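Long-range contact in Exo-beta-1,3-galactanase (Bifidobacterium bifidum, PDB 5FLW), which probably removes galactose units from the ends of beta-1,3-linked galactan chains, as a putative exo-acting hydrolase of glycoside hydrolase family 43: residues Y98-T103 / L135-G140. Residues are numbered along the deposited sequence; the frame is centred on the assembly and turned at random.
Sequences YIHAET and LSRDIG
Three N-H groups grip OE2 of E102: the backbone N of T103, 3.0 Å away on the anti lone pair of OE2, and the backbone N atoms of Y108 and A109. With that oxygen held, the bend of the E102 chain at chi2 (48°) presents OE1 to the H100 ring, whose NE2 donates to it over 2.7 Å at 163°, nearly in the ring plane although above that of the carboxylate. The ring is thereby pinned at two edges, since ND1 meets a water that donates to OD1 of D138, a carboxylate also salt-bridged by R83 and bonded through OD2 to the backbone N of S190. Across the ring's face lies backbone: CA of R137 sits 3.5 Å from the centroid of H100 in a CH-pi contact 10° off the normal, and O of R137 comes within 3.2 Å of CG of H100. Extended from CG to NE, R137 runs alongside the ring and brings NE to OE1 of E102, a long salt bridge of 3.6 Å, while NH2 bonds to Y106 O. An alanine in place of H100 would probably cost E102 OE1 its N-H donor, D138 its water link and R137 CA its aromatic floor. Farther along, CD1 of I139 rests 3.8 Å from CB of Y98. The contact illustrates how two segments on neighbouring blades of the five-bladed beta-propeller of family 43 can meet with no direct hydrogen bond between them. E102 beside it and D138 through the water could favour a charged H100, while R137's nearby guanidinium would partly offset that.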
ATOM      1  N   TYR A  98      -1.100  -0.026 -10.546  1.00 10.27           N
ATOM      2  CA  TYR A  98      -1.052   1.417 -10.311  1.00  9.76           C
ATOM      3  C   TYR A  98       0.255   1.741  -9.597  1.00 11.64           C
ATOM      4  O   TYR A  98       0.730   0.948  -8.779  1.00 10.80           O
ATOM      5  CB  TYR A  98      -2.251   1.874  -9.454  1.00 10.73           C
ATOM      6  CG  TYR A  98      -3.538   1.266  -9.958  1.00 10.72           C
ATOM      7  CD1 TYR A  98      -4.239   1.856 -11.017  1.00 10.72           C
ATOM      8  CD2 TYR A  98      -4.023   0.072  -9.420  1.00 12.48           C
ATOM      9  CE1 TYR A  98      -5.415   1.274 -11.520  1.00 12.81           C
ATOM     10  CE2 TYR A  98      -5.170  -0.528  -9.916  1.00 11.89           C
ATOM     11  CZ  TYR A  98      -5.872   0.076 -10.966  1.00 12.87           C
ATOM     12  OH  TYR A  98      -7.015  -0.502 -11.460  1.00 12.40           O
ATOM     13  N   ILE A  99       0.846   2.895  -9.901  1.00 11.30           N
ATOM     14  CA  ILE A  99       2.119   3.257  -9.281  1.00 10.69           C
ATOM     15  C   ILE A  99       2.150   4.766  -9.114  1.00  9.67           C
ATOM     16  O   ILE A  99       1.569   5.505  -9.910  1.00 10.86           O
ATOM     17  CB  ILE A  99       3.331   2.699 -10.092  1.00 11.37           C
ATOM     18  CG1 ILE A  99       4.637   2.778  -9.287  1.00  9.85           C
ATOM     19  CG2 ILE A  99       3.475   3.401 -11.421  1.00 11.04           C
ATOM     20  CD1 ILE A  99       5.693   1.928  -9.870  1.00 11.38           C
ATOM     21  N   HIS A 100       2.796   5.222  -8.054  1.00  9.63           N
ATOM     22  CA  HIS A 100       3.040   6.653  -7.913  1.00 10.59           C
ATOM     23  C   HIS A 100       4.220   6.996  -8.830  1.00  9.39           C
ATOM     24  O   HIS A 100       5.366   6.624  -8.536  1.00  9.84           O
ATOM     25  CB  HIS A 100       3.288   7.010  -6.442  1.00 10.04           C
ATOM     26  CG  HIS A 100       3.834   8.406  -6.215  1.00 11.99           C
ATOM     27  ND1 HIS A 100       4.428   8.776  -5.019  1.00 10.98           N
ATOM     28  CD2 HIS A 100       3.867   9.514  -7.008  1.00 12.13           C
ATOM     29  CE1 HIS A 100       4.815  10.040  -5.096  1.00 10.95           C
ATOM     30  NE2 HIS A 100       4.489  10.512  -6.289  1.00 11.08           N
ATOM     31  N   ALA A 101       3.931   7.654  -9.968  1.00 10.07           N
ATOM     32  CA  ALA A 101       4.976   8.096 -10.878  1.00 10.01           C
ATOM     33  C   ALA A 101       5.420   9.494 -10.448  1.00 10.10           C
ATOM     34  O   ALA A 101       4.587  10.400 -10.299  1.00 10.07           O
ATOM     35  CB  ALA A 101       4.475   8.108 -12.331  1.00 11.09           C
ATOM     36  N   GLU A 102       6.728   9.662 -10.253  1.00 10.79           N
ATOM     37  CA  GLU A 102       7.249  10.861  -9.617  1.00 10.48           C
ATOM     38  C   GLU A 102       8.557  11.246 -10.304  1.00 12.41           C
ATOM     39  O   GLU A 102       9.139  10.445 -11.035  1.00 11.40           O
ATOM     40  CB  GLU A 102       7.459  10.633  -8.102  1.00 12.05           C
ATOM     41  CG  GLU A 102       7.640  11.914  -7.294  1.00 10.00           C
ATOM     42  CD  GLU A 102       6.582  12.943  -7.634  1.00 11.47           C
ATOM     43  OE1 GLU A 102       5.445  12.890  -7.068  1.00 11.84           O
ATOM     44  OE2 GLU A 102       6.886  13.790  -8.485  1.00 12.91           O
ATOM     45  N   THR A 103       9.002  12.486 -10.076  1.00 12.06           N
ATOM     46  CA  THR A 103      10.300  12.963 -10.550  1.00 14.44           C
ATOM     47  C   THR A 103      11.163  13.328  -9.341  1.00 13.69           C
ATOM     48  O   THR A 103      10.631  13.535  -8.242  1.00 14.11           O
ATOM     49  CB  THR A 103      10.137  14.194 -11.475  1.00 15.63           C
ATOM     50  OG1 THR A 103       9.382  15.218 -10.812  1.00 15.34           O
ATOM     51  CG2 THR A 103       9.419  13.834 -12.789  1.00 13.71           C
ATOM     52  N   LEU A 135      -2.553  16.839  -7.518  1.00 10.27           N
ATOM     53  CA  LEU A 135      -1.436  16.024  -7.062  1.00 10.37           C
ATOM     54  C   LEU A 135      -1.903  14.652  -6.605  1.00  9.19           C
ATOM     55  O   LEU A 135      -2.876  14.529  -5.858  1.00 11.24           O
ATOM     56  CB  LEU A 135      -0.784  16.690  -5.857  1.00 12.21           C
ATOM     57  CG  LEU A 135      -0.192  18.081  -6.041  1.00 14.39           C
ATOM     58  CD1 LEU A 135       0.128  18.745  -4.681  1.00 15.52           C
ATOM     59  CD2 LEU A 135       1.049  18.012  -6.968  1.00 12.45           C
ATOM     60  N   SER A 136      -1.178  13.613  -7.014  1.00  9.59           N
ATOM     61  CA  SER A 136      -1.324  12.266  -6.466  1.00 10.59           C
ATOM     62  C   SER A 136       0.066  11.744  -6.092  1.00 12.84           C
ATOM     63  O   SER A 136       0.961  11.683  -6.948  1.00 11.69           O
ATOM     64  CB  SER A 136      -1.989  11.330  -7.481  1.00 11.32           C
ATOM     65  OG  SER A 136      -2.120  10.019  -6.946  1.00 12.66           O
ATOM     66  N   ARG A 137       0.269  11.417  -4.816  1.00 10.71           N
ATOM     67  CA  ARG A 137       1.537  10.833  -4.373  1.00  8.68           C
ATOM     68  C   ARG A 137       1.309   9.426  -3.814  1.00 11.43           C
ATOM     69  O   ARG A 137       1.023   8.521  -4.600  1.00 10.90           O
ATOM     70  CB  ARG A 137       2.297  11.813  -3.488  1.00 11.05           C
ATOM     71  CG  ARG A 137       2.737  13.043  -4.310  1.00 13.35           C
ATOM     72  CD  ARG A 137       3.793  13.823  -3.581  1.00 15.13           C
ATOM     73  NE  ARG A 137       4.307  14.983  -4.307  1.00 17.93           N
ATOM     74  CZ  ARG A 137       3.768  16.182  -4.187  1.00 15.52           C
ATOM     75  NH1 ARG A 137       2.690  16.309  -3.404  1.00 19.61           N
ATOM     76  NH2 ARG A 137       4.287  17.244  -4.811  1.00 13.00           N
ATOM     77  N   ASP A 138       1.358   9.208  -2.494  1.00 10.51           N
ATOM     78  CA  ASP A 138       1.131   7.847  -1.988  1.00 10.71           C
ATOM     79  C   ASP A 138      -0.232   7.331  -2.431  1.00  9.58           C
ATOM     80  O   ASP A 138      -1.219   8.077  -2.450  1.00 11.70           O
ATOM     81  CB  ASP A 138       1.129   7.822  -0.465  1.00 10.05           C
ATOM     82  CG  ASP A 138       2.516   7.896   0.132  1.00 12.30           C
ATOM     83  OD1 ASP A 138       3.533   8.041  -0.612  1.00 10.67           O
ATOM     84  OD2 ASP A 138       2.568   7.858   1.377  1.00 12.18           O
ATOM     85  N   ILE A 139      -0.281   6.048  -2.805  1.00  9.67           N
ATOM     86  CA  ILE A 139      -1.513   5.408  -3.235  1.00  9.56           C
ATOM     87  C   ILE A 139      -1.706   4.087  -2.490  1.00 11.00           C
ATOM     88  O   ILE A 139      -0.752   3.468  -2.003  1.00 11.90           O
ATOM     89  CB  ILE A 139      -1.589   5.148  -4.762  1.00 12.01           C
ATOM     90  CG1 ILE A 139      -0.406   4.274  -5.199  1.00 11.01           C
ATOM     91  CG2 ILE A 139      -1.684   6.467  -5.566  1.00  9.97           C
ATOM     92  CD1 ILE A 139      -0.636   3.578  -6.528  1.00 10.97           C
ATOM     93  N   GLY A 140      -2.984   3.668  -2.426  1.00 10.83           N
ATOM     94  CA  GLY A 140      -3.360   2.317  -2.062  1.00 12.60           C
ATOM     95  C   GLY A 140      -4.572   1.918  -2.885  1.00 10.73           C
ATOM     96  O   GLY A 140      -5.108   2.732  -3.631  1.00 11.91           O
TER
HETATM   97  O   HOH W   1       4.612   7.159  -2.895  1.00 12.67           O